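Local coordinates for protein RNA N6-adenosine-methyltransferase METTL16 (Homo sapiens, PDB 6M1U) that methylates adenosine at N6 in RNA, including U6 small nuclear RNA, its vertebrate conserved region probably contributing to RNA binding, at residues 142-145 and 146-150. Numbering follows the deposited sequence.
Sequences CTYI and RNQIF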
ATOM      1  N   CYS A 142      -4.810  -5.048  -3.966  1.00 83.47           N
ATOM      2  CA  CYS A 142      -3.444  -5.360  -3.575  1.00 81.20           C
ATOM      3  C   CYS A 142      -2.578  -5.609  -4.792  1.00 84.64           C
ATOM      4  O   CYS A 142      -1.456  -5.096  -4.882  1.00 83.97           O
ATOM      5  CB  CYS A 142      -3.420  -6.578  -2.655  1.00 85.30           C
ATOM      6  SG  CYS A 142      -1.743  -7.027  -2.128  1.00 86.26           S
ATOM      7  N   THR A 143      -3.075  -6.417  -5.732  1.00 83.28           N
ATOM      8  CA  THR A 143      -2.343  -6.620  -6.976  1.00 84.84           C
ATOM      9  C   THR A 143      -2.152  -5.304  -7.709  1.00 82.29           C
ATOM     10  O   THR A 143      -1.104  -5.090  -8.325  1.00 83.79           O
ATOM     11  CB  THR A 143      -3.062  -7.625  -7.880  1.00 86.83           C
ATOM     12  OG1 THR A 143      -3.378  -8.804  -7.135  1.00 87.76           O
ATOM     13  CG2 THR A 143      -2.171  -8.040  -9.039  1.00 90.23           C
ATOM     14  N   TYR A 144      -3.132  -4.398  -7.635  1.00 81.45           N
ATOM     15  CA  TYR A 144      -2.973  -3.125  -8.324  1.00 80.76           C
ATOM     16  C   TYR A 144      -1.894  -2.287  -7.665  1.00 80.31           C
ATOM     17  O   TYR A 144      -0.982  -1.799  -8.343  1.00 81.28           O
ATOM     18  CB  TYR A 144      -4.287  -2.359  -8.377  1.00 81.11           C
ATOM     19  CG  TYR A 144      -4.095  -0.957  -8.907  1.00 81.54           C
ATOM     20  CD1 TYR A 144      -3.890  -0.730 -10.262  1.00 84.45           C
ATOM     21  CD2 TYR A 144      -4.103   0.143  -8.049  1.00 79.74           C
ATOM     22  CE1 TYR A 144      -3.700   0.556 -10.756  1.00 85.16           C
ATOM     23  CE2 TYR A 144      -3.903   1.424  -8.524  1.00 80.34           C
ATOM     24  CZ  TYR A 144      -3.707   1.633  -9.882  1.00 83.25           C
ATOM     25  OH  TYR A 144      -3.511   2.921 -10.358  1.00 84.05           O
ATOM     26  N   ILE A 145      -1.967  -2.132  -6.336  1.00 78.03           N
ATOM     27  CA  ILE A 145      -1.011  -1.283  -5.620  1.00 77.81           C
ATOM     28  C   ILE A 145       0.417  -1.760  -5.858  1.00 80.08           C
ATOM     29  O   ILE A 145       1.280  -0.996  -6.304  1.00 80.30           O
ATOM     30  CB  ILE A 145      -1.343  -1.249  -4.119  1.00 74.96           C
ATOM     31  CG1 ILE A 145      -2.643  -0.464  -3.881  1.00 73.65           C
ATOM     32  CG2 ILE A 145      -0.132  -0.699  -3.323  1.00 74.43           C
ATOM     33  CD1 ILE A 145      -3.346  -0.764  -2.545  1.00 72.47           C
ATOM     34  N   ARG A 146       0.686  -3.028  -5.540  1.00 83.87           N
ATOM     35  CA  ARG A 146       2.000  -3.610  -5.775  1.00 88.33           C
ATOM     36  C   ARG A 146       2.431  -3.429  -7.223  1.00 87.62           C
ATOM     37  O   ARG A 146       3.609  -3.179  -7.499  1.00 87.66           O
ATOM     38  CB  ARG A 146       1.972  -5.086  -5.387  1.00 96.21           C
ATOM     39  CG  ARG A 146       3.278  -5.820  -5.555  1.00106.16           C
ATOM     40  CD  ARG A 146       3.121  -7.241  -5.066  1.00115.00           C
ATOM     41  NE  ARG A 146       4.356  -8.009  -5.176  1.00124.65           N
ATOM     42  CZ  ARG A 146       4.519  -9.214  -4.636  1.00130.99           C
ATOM     43  NH1 ARG A 146       3.513  -9.757  -3.949  1.00134.92           N
ATOM     44  NH2 ARG A 146       5.672  -9.871  -4.778  1.00135.43           N
ATOM     45  N   ASN A 147       1.486  -3.519  -8.164  1.00 85.99           N
ATOM     46  CA  ASN A 147       1.823  -3.241  -9.556  1.00 87.71           C
ATOM     47  C   ASN A 147       2.200  -1.781  -9.728  1.00 85.66           C
ATOM     48  O   ASN A 147       3.220  -1.464 -10.350  1.00 88.60           O
ATOM     49  CB  ASN A 147       0.666  -3.629 -10.482  1.00 86.14           C
ATOM     50  CG  ASN A 147       0.670  -5.132 -10.840  1.00 87.15           C
ATOM     51  OD1 ASN A 147       1.424  -5.940 -10.257  1.00 86.42           O
ATOM     52  ND2 ASN A 147      -0.179  -5.510 -11.798  1.00 88.71           N
ATOM     53  N   GLN A 148       1.429  -0.884  -9.121  1.00 85.77           N
ATOM     54  CA  GLN A 148       1.743   0.536  -9.223  1.00 86.24           C
ATOM     55  C   GLN A 148       3.122   0.833  -8.645  1.00 86.40           C
ATOM     56  O   GLN A 148       3.862   1.654  -9.200  1.00 87.11           O
ATOM     57  CB  GLN A 148       0.662   1.368  -8.530  1.00 88.13           C
ATOM     58  CG  GLN A 148       0.443   2.720  -9.187  1.00 91.87           C
ATOM     59  CD  GLN A 148       0.063   2.604 -10.656  1.00 95.79           C
ATOM     60  OE1 GLN A 148      -0.997   2.093 -10.994  1.00 96.80           O
ATOM     61  NE2 GLN A 148       0.937   3.078 -11.535  1.00 98.42           N
ATOM     62  N   ILE A 149       3.495   0.161  -7.544  1.00 83.26           N
ATOM     63  CA  ILE A 149       4.811   0.391  -6.943  1.00 81.95           C
ATOM     64  C   ILE A 149       5.903   0.124  -7.955  1.00 84.49           C
ATOM     65  O   ILE A 149       6.837   0.921  -8.111  1.00 85.68           O
ATOM     66  CB  ILE A 149       5.030  -0.475  -5.688  1.00 78.38           C
ATOM     67  CG1 ILE A 149       4.394   0.172  -4.453  1.00 75.10           C
ATOM     68  CG2 ILE A 149       6.529  -0.709  -5.471  1.00 79.47           C
ATOM     69  CD1 ILE A 149       4.649  -0.620  -3.173  1.00 73.99           C
ATOM     70  N   PHE A 150       5.794  -0.982  -8.675  1.00 85.81           N
ATOM     71  CA  PHE A 150       6.892  -1.357  -9.541  1.00 90.85           C
ATOM     72  C   PHE A 150       6.906  -0.543 -10.818  1.00 91.01           C
ATOM     73  O   PHE A 150       7.973  -0.343 -11.390  1.00 93.41           O
ATOM     74  CB  PHE A 150       6.866  -2.868  -9.792  1.00 94.41           C
ATOM     75  CG  PHE A 150       7.374  -3.665  -8.612  1.00 97.03           C
ATOM     76  CD1 PHE A 150       8.738  -3.790  -8.384  1.00100.25           C
ATOM     77  CD2 PHE A 150       6.486  -4.219  -7.692  1.00 96.33           C
ATOM     78  CE1 PHE A 150       9.208  -4.484  -7.286  1.00100.43           C
ATOM     79  CE2 PHE A 150       6.939  -4.919  -6.586  1.00 96.26           C
ATOM     80  CZ  PHE A 150       8.300  -5.054  -6.383  1.00 98.43           C
TER
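Tyr144 lays the hydroxyl end of its ring alongside the amide of Gln148, one turn further along the alpha-helix 136-153. The two side chains point the same way, with ring and amide planes 59° apart. Tyr144 OH lies 2.7 Å from Gln148 OE1, and this oxygen sits obliquely to the ring. Tyr144 CG is anti to the backbone N (chi1 172°), which sets the ring beside the carbonyl carbon and alongside Gln148. Gln148 meets it through a bend at chi2. Both side chains also touch Ile41 of helix 30-44, so the pair lies where the two helices pack. Putting an alanine at Tyr144 would probably leave Gln148 without the ring alongside it and remove the ring's contact with Ile41. Ile145 faces the same helix, against Ile38 and Leu42. Cys142, Arg146 and Ile149 instead reach Phe6 of the edge strand 4-8 of the antiparallel sheet. The helix thus packs with one set of side chains on helix 30-44 and another on that strand. Regular i to i+4 backbone bonds join the turns, among them Gln148 N to Tyr144 O at 2.7 Å. In another, Asn147 N reaches Thr143 O at 3.0 Å from above the carbonyl plane, 36° out of it.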